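Local atomic coordinates of coenzyme f420-dependent n5,n10-methylenetetrahydromethanopterin reductase (Methanopyrus kandleri, PDB entry 1EZW), a protein that catalyses the reversible, coenzyme F420-dependent reduction of methylenetetrahydromethanopterin to methyltetrahydromethanopterin, a step of methanogenesis from carbon dioxide. Residues 66-71 / 129-134; 115-120 / 151-156. One frame throughout, in Å; residues are numbered along the deposited sequence.

Overall arrangement
Both contacts lie on one side of a (beta/alpha)8 barrel, with centres 11 Å apart. Interaction 1 is the deeper one and joins the loop after strand 60-63 to helix 127-142. Interaction 2 lies further out and joins the two loops that precede and follow that same helix. The segments alternate along the chain, in the order 66-71, 115-120, 129-134, 151-156. Two groups link the contacts. Glu133 OE1, on the helix, takes a probable hydrogen bond of 2.7 Å from Lys152 N. Pro68 O accepts from Trp117 NE1 and probably from Tyr153 OH. Both contacts reach the second subunit, so this region lies at a subunit interface of the homotetramer.

Interaction 1: 66-71 / 129-134; sequences TNPYTR and TAIREV
Pro68 packs against Ala130, Ile131 and Val134, and Tyr69 reaches Ala130. The contacts are van der Waals ones, nearly all between carbons. The tightest is between Pro68 CB and Val134 CG2, at 3.3 Å, shorter than usual for two carbons. The two side chains cross at about a right angle. Val134 CG1 lies anti to the backbone N (chi1 178°), and the other branch, CG2, meets the proline. Ile131 CG1 comes within 3.9 Å of Pro68 CG. Ala130 CB is further from the proline, 4.3 Å from Pro68 CB. Ala130 and Val134 are one helical turn apart, so the proline ring meets a patch that spans a full turn.

Within the loop, Pro68 CB sits 4.1 Å above the plane of the Tyr69 ring, over its centre. The far end of the ring reaches the helix, where Tyr69 OH is 3.5 Å from Ala130 CB. That methyl meets the ring obliquely.

Polar groups bond elsewhere. Arg71 pairs with Asp38, and Arg132 forms a salt bridge with Glu188 of helix 180-189. Met95 of barrel strand 93-95 also touches Pro68, Ile131 and Val134, so the loop after strand 60-63 and helix 127-142 meet beside the barrel strands. No hydrogen bond joins the two segments. The contact therefore rests on the packing of buried apolar groups, not on directional bonds.

Interaction 2: 115-120 / 151-156; sequences PIWNPE and GKYVKT
Trp117 O receives two donors from the other segment. Lys155 N gives a nearly straight hydrogen bond of 3.1 Å (166°) from above the carbonyl plane, and Val154 CA adds a CA-H...O contact of 3.4 Å. The Lys155 N bond and a weak bond from Trp117 N to Tyr153 O make a single beta bridge between Trp117 and Val154; the CA-H...O contact accompanies it. The bridge joins two loops within the long connection between barrel strands 93-95 and 173-176. The first loop is folded by a type I turn from Pro115 to Asn118. On the second, the carboxylate of Glu133 from helix 127-142 accepts from the backbone N of Lys152, Tyr153 and Val154.

Apolar parts pack beside the bridge. Trp117 CB lies 3.8 Å from Val154 CG2. The Trp117 and Tyr153 side chains run side by side, their rings steeply inclined. Tyr153 was deposited in two conformers, so details of its ring are uncertain. Trp117 NE1 bonds to Pro68 O, and in the second subunit Tyr69 packs on Trp117.

Asn118 adds a side-chain bond. Its CG is anti to the backbone N (chi1 -175°), and ND2 makes a weak bond of 2.9 Å to Gly151 O. Lys155 CB packs 3.6 Å from Asn118 OD1. Beyond it the lysine chain is fully extended, and Lys155 NZ forms a salt bridge with Glu120, with a weak hydrogen bond of 3.3 Å to OE2.

Interaction 1: 66-71 / 129-134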
loop_
_atom_site.group_PDB
_atom_site.type_symbol
_atom_site.label_atom_id
_atom_site.label_comp_id
_atom_site.label_asym_id
_atom_site.label_seq_id
_atom_site.Cartn_x
_atom_site.Cartn_y
_atom_site.Cartn_z
ATOM N N THR A 66 8.080 18.986 -12.988
ATOM C CA THR A 66 6.754 19.483 -13.276
ATOM C C THR A 66 6.903 20.916 -13.755
ATOM O O THR A 66 7.998 21.300 -14.119
ATOM C CB THR A 66 5.803 19.299 -12.078
ATOM O OG1 THR A 66 4.491 19.741 -12.482
ATOM C CG2 THR A 66 6.273 20.050 -10.828
ATOM N N ASN A 67 5.829 21.689 -13.805
ATOM C CA ASN A 67 5.953 23.055 -14.359
ATOM C C ASN A 67 4.937 23.990 -13.735
ATOM O O ASN A 67 4.009 23.563 -13.053
ATOM C CB ASN A 67 5.752 23.005 -15.901
ATOM C CG ASN A 67 4.388 22.444 -16.290
ATOM O OD1 ASN A 67 4.238 21.235 -16.575
ATOM N ND2 ASN A 67 3.379 23.295 -16.269
ATOM N N PRO A 68 5.083 25.293 -13.959
ATOM C CA PRO A 68 4.139 26.286 -13.383
ATOM C C PRO A 68 2.793 26.441 -14.056
ATOM O O PRO A 68 1.915 27.111 -13.505
ATOM C CB PRO A 68 4.888 27.626 -13.566
ATOM C CG PRO A 68 6.345 27.211 -13.829
ATOM C CD PRO A 68 6.209 25.962 -14.650
ATOM N N TYR A 69 2.629 25.831 -15.225
ATOM C CA TYR A 69 1.478 26.107 -16.074
ATOM C C TYR A 69 0.282 25.204 -16.119
ATOM O O TYR A 69 -0.847 25.678 -16.197
ATOM C CB TYR A 69 1.964 26.257 -17.527
ATOM C CG TYR A 69 3.152 27.205 -17.650
ATOM C CD1 TYR A 69 4.435 26.702 -17.901
ATOM C CD2 TYR A 69 3.010 28.580 -17.397
ATOM C CE1 TYR A 69 5.548 27.528 -17.897
ATOM C CE2 TYR A 69 4.158 29.438 -17.386
ATOM C CZ TYR A 69 5.417 28.886 -17.638
ATOM O OH TYR A 69 6.573 29.684 -17.645
ATOM N N THR A 70 0.517 23.897 -16.128
ATOM C CA THR A 70 -0.611 22.993 -16.297
ATOM C C THR A 70 -1.447 22.792 -15.040
ATOM O O THR A 70 -2.495 22.145 -15.115
ATOM C CB THR A 70 -0.143 21.636 -16.805
ATOM O OG1 THR A 70 0.684 21.055 -15.786
ATOM C CG2 THR A 70 0.660 21.782 -18.175
ATOM N N ARG A 71 -0.978 23.294 -13.895
ATOM C CA ARG A 71 -1.749 23.202 -12.638
ATOM C C ARG A 71 -1.460 24.493 -11.901
ATOM O O ARG A 71 -0.360 25.030 -11.991
ATOM C CB ARG A 71 -1.225 22.073 -11.734
ATOM C CG ARG A 71 -1.312 20.690 -12.363
ATOM C CD ARG A 71 -0.733 19.695 -11.322
ATOM N NE ARG A 71 -0.640 18.322 -11.835
ATOM C CZ ARG A 71 0.283 17.928 -12.711
ATOM N NH1 ARG A 71 0.322 16.670 -13.147
ATOM N NH2 ARG A 71 1.171 18.806 -13.156
ATOM N N THR A 129 10.871 33.819 -14.355
ATOM C CA THR A 129 10.104 34.585 -13.380
ATOM C C THR A 129 8.932 33.718 -12.898
ATOM O O THR A 129 8.690 33.667 -11.699
ATOM C CB THR A 129 9.614 35.900 -13.966
ATOM O OG1 THR A 129 10.769 36.742 -14.135
ATOM C CG2 THR A 129 8.610 36.571 -13.045
ATOM N N ALA A 130 8.243 33.039 -13.812
ATOM C CA ALA A 130 7.139 32.156 -13.399
ATOM C C ALA A 130 7.651 31.109 -12.388
ATOM O O ALA A 130 6.985 30.845 -11.381
ATOM C CB ALA A 130 6.494 31.465 -14.617
ATOM N N ILE A 131 8.829 30.540 -12.631
ATOM C CA ILE A 131 9.390 29.548 -11.714
ATOM C C ILE A 131 9.715 30.180 -10.359
ATOM O O ILE A 131 9.482 29.590 -9.315
ATOM C CB ILE A 131 10.626 28.855 -12.344
ATOM C CG1 ILE A 131 10.158 27.966 -13.513
ATOM C CG2 ILE A 131 11.369 27.995 -11.234
ATOM C CD1 ILE A 131 11.283 27.315 -14.323
ATOM N N ARG A 132 10.276 31.398 -10.346
ATOM C CA ARG A 132 10.534 32.044 -9.067
ATOM C C ARG A 132 9.222 32.213 -8.280
ATOM O O ARG A 132 9.203 32.050 -7.065
ATOM C CB ARG A 132 11.122 33.457 -9.299
ATOM C CG ARG A 132 12.526 33.475 -9.819
ATOM C CD ARG A 132 12.885 34.950 -10.136
ATOM N NE ARG A 132 14.251 35.084 -10.625
ATOM C CZ ARG A 132 15.327 35.162 -9.850
ATOM N NH1 ARG A 132 16.529 35.284 -10.418
ATOM N NH2 ARG A 132 15.222 35.131 -8.528
ATOM N N GLU A 133 8.158 32.595 -8.973
ATOM C CA GLU A 133 6.876 32.843 -8.310
ATOM C C GLU A 133 6.271 31.548 -7.801
ATOM O O GLU A 133 5.775 31.510 -6.677
ATOM C CB GLU A 133 5.892 33.553 -9.241
ATOM C CG GLU A 133 6.428 34.981 -9.600
ATOM C CD GLU A 133 5.437 35.832 -10.331
ATOM O OE1 GLU A 133 5.835 36.962 -10.733
ATOM O OE2 GLU A 133 4.269 35.435 -10.520
ATOM N N VAL A 134 6.320 30.510 -8.616
ATOM C CA VAL A 134 5.768 29.231 -8.148
ATOM C C VAL A 134 6.551 28.796 -6.922
ATOM O O VAL A 134 5.978 28.258 -5.967
ATOM C CB VAL A 134 5.846 28.104 -9.200
ATOM C CG1 VAL A 134 5.292 26.796 -8.586
ATOM C CG2 VAL A 134 5.038 28.451 -10.389
#

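Interaction 2: 115-120 / 151-156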
loop_
_atom_site.group_PDB
_atom_site.type_symbol
_atom_site.label_atom_id
_atom_site.label_comp_id
_atom_site.label_asym_id
_atom_site.label_seq_id
_atom_site.Cartn_x
_atom_site.Cartn_y
_atom_site.Cartn_z
ATOM N N PRO A 115 0.486 34.814 -18.326
ATOM C CA PRO A 115 0.406 35.041 -16.868
ATOM C C PRO A 115 -0.891 34.305 -16.488
ATOM O O PRO A 115 -1.861 34.900 -15.991
ATOM C CB PRO A 115 0.291 36.569 -16.785
ATOM C CG PRO A 115 -0.560 36.891 -17.991
ATOM C CD PRO A 115 0.138 36.058 -19.063
ATOM N N ILE A 116 -0.887 32.986 -16.716
ATOM C CA ILE A 116 -2.063 32.145 -16.501
ATOM C C ILE A 116 -2.804 32.306 -15.187
ATOM O O ILE A 116 -4.037 32.350 -15.164
ATOM C CB ILE A 116 -1.720 30.623 -16.660
ATOM C CG1 ILE A 116 -1.215 30.338 -18.076
ATOM C CG2 ILE A 116 -2.984 29.764 -16.369
ATOM C CD1 ILE A 116 -0.894 28.853 -18.362
ATOM N N TRP A 117 -2.062 32.428 -14.101
ATOM C CA TRP A 117 -2.681 32.498 -12.781
ATOM C C TRP A 117 -2.826 33.871 -12.145
ATOM O O TRP A 117 -3.026 33.998 -10.935
ATOM C CB TRP A 117 -1.987 31.519 -11.816
ATOM C CG TRP A 117 -1.846 30.104 -12.381
ATOM C CD1 TRP A 117 -0.672 29.447 -12.657
ATOM C CD2 TRP A 117 -2.904 29.206 -12.778
ATOM N NE1 TRP A 117 -0.933 28.211 -13.195
ATOM C CE2 TRP A 117 -2.288 28.037 -13.283
ATOM C CE3 TRP A 117 -4.313 29.282 -12.760
ATOM C CZ2 TRP A 117 -3.027 26.938 -13.762
ATOM C CZ3 TRP A 117 -5.052 28.190 -13.242
ATOM C CH2 TRP A 117 -4.395 27.028 -13.734
ATOM N N ASN A 118 -2.740 34.907 -12.985
ATOM C CA ASN A 118 -2.988 36.271 -12.512
ATOM C C ASN A 118 -4.007 36.786 -13.550
ATOM O O ASN A 118 -3.642 37.412 -14.545
ATOM C CB ASN A 118 -1.716 37.116 -12.532
ATOM C CG ASN A 118 -1.950 38.499 -11.916
ATOM O OD1 ASN A 118 -3.084 38.892 -11.754
ATOM N ND2 ASN A 118 -0.890 39.219 -11.591
ATOM N N PRO A 119 -5.301 36.513 -13.322
ATOM C CA PRO A 119 -6.421 36.884 -14.182
ATOM C C PRO A 119 -6.498 38.338 -14.597
ATOM O O PRO A 119 -6.978 38.638 -15.691
ATOM C CB PRO A 119 -7.638 36.432 -13.368
ATOM C CG PRO A 119 -7.080 35.199 -12.674
ATOM C CD PRO A 119 -5.816 35.803 -12.132
ATOM N N GLU A 120 -6.025 39.242 -13.759
ATOM C CA GLU A 120 -6.101 40.642 -14.171
ATOM C C GLU A 120 -4.910 41.105 -14.987
ATOM O O GLU A 120 -4.925 42.206 -15.543
ATOM C CB GLU A 120 -6.320 41.552 -12.965
ATOM C CG GLU A 120 -5.456 41.270 -11.769
ATOM C CD GLU A 120 -5.955 41.999 -10.514
ATOM O OE1 GLU A 120 -5.759 43.232 -10.410
ATOM O OE2 GLU A 120 -6.570 41.347 -9.640
ATOM N N GLY A 151 2.256 38.318 -7.860
ATOM C CA GLY A 151 3.386 38.425 -8.764
ATOM C C GLY A 151 2.852 38.746 -10.136
ATOM O O GLY A 151 1.687 39.144 -10.266
ATOM N N LYS A 152 3.680 38.568 -11.162
ATOM C CA LYS A 152 3.286 38.812 -12.541
ATOM C C LYS A 152 2.581 37.618 -13.153
ATOM O O LYS A 152 1.763 37.767 -14.045
ATOM C CB LYS A 152 4.513 39.064 -13.446
ATOM C CG LYS A 152 5.486 40.166 -13.025
ATOM C CD LYS A 152 6.761 40.138 -13.940
ATOM C CE LYS A 152 6.596 40.821 -15.341
ATOM N NZ LYS A 152 5.615 40.300 -16.355
ATOM N N TYR A 153 2.907 36.406 -12.692
ATOM C CA TYR A 153 2.314 35.190 -13.266
ATOM C C TYR A 153 1.231 34.591 -12.359
ATOM O O TYR A 153 0.317 33.943 -12.836
ATOM C CB TYR A 153 3.448 34.173 -13.576
ATOM C CG TYR A 153 3.199 32.733 -13.128
ATOM C CD1 TYR A 153 2.636 31.784 -13.993
ATOM C CD2 TYR A 153 3.505 32.344 -11.826
ATOM C CE1 TYR A 153 2.389 30.474 -13.557
ATOM C CE2 TYR A 153 3.254 31.026 -11.383
ATOM C CZ TYR A 153 2.704 30.115 -12.249
ATOM O OH TYR A 153 2.450 28.831 -11.767
ATOM N N VAL A 154 1.321 34.829 -11.061
ATOM C CA VAL A 154 0.285 34.321 -10.176
ATOM C C VAL A 154 -0.023 35.378 -9.138
ATOM O O VAL A 154 0.882 36.021 -8.593
ATOM C CB VAL A 154 0.714 32.973 -9.458
ATOM C CG1 VAL A 154 2.007 33.153 -8.652
ATOM C CG2 VAL A 154 -0.409 32.526 -8.547
ATOM N N LYS A 155 -1.314 35.579 -8.897
ATOM C CA LYS A 155 -1.763 36.487 -7.856
ATOM C C LYS A 155 -2.803 35.702 -7.063
ATOM O O LYS A 155 -3.810 35.282 -7.594
ATOM C CB LYS A 155 -2.384 37.777 -8.429
ATOM C CG LYS A 155 -2.914 38.675 -7.298
ATOM C CD LYS A 155 -3.549 39.980 -7.855
ATOM C CE LYS A 155 -4.143 40.799 -6.696
ATOM N NZ LYS A 155 -4.577 42.157 -7.129
ATOM N N THR A 156 -2.542 35.490 -5.784
ATOM C CA THR A 156 -3.491 34.745 -4.960
ATOM C C THR A 156 -4.327 35.703 -4.128
ATOM O O THR A 156 -4.073 36.928 -4.105
ATOM C CB THR A 156 -2.766 33.849 -3.946
ATOM O OG1 THR A 156 -2.131 34.651 -2.942
ATOM C CG2 THR A 156 -1.693 33.002 -4.635
#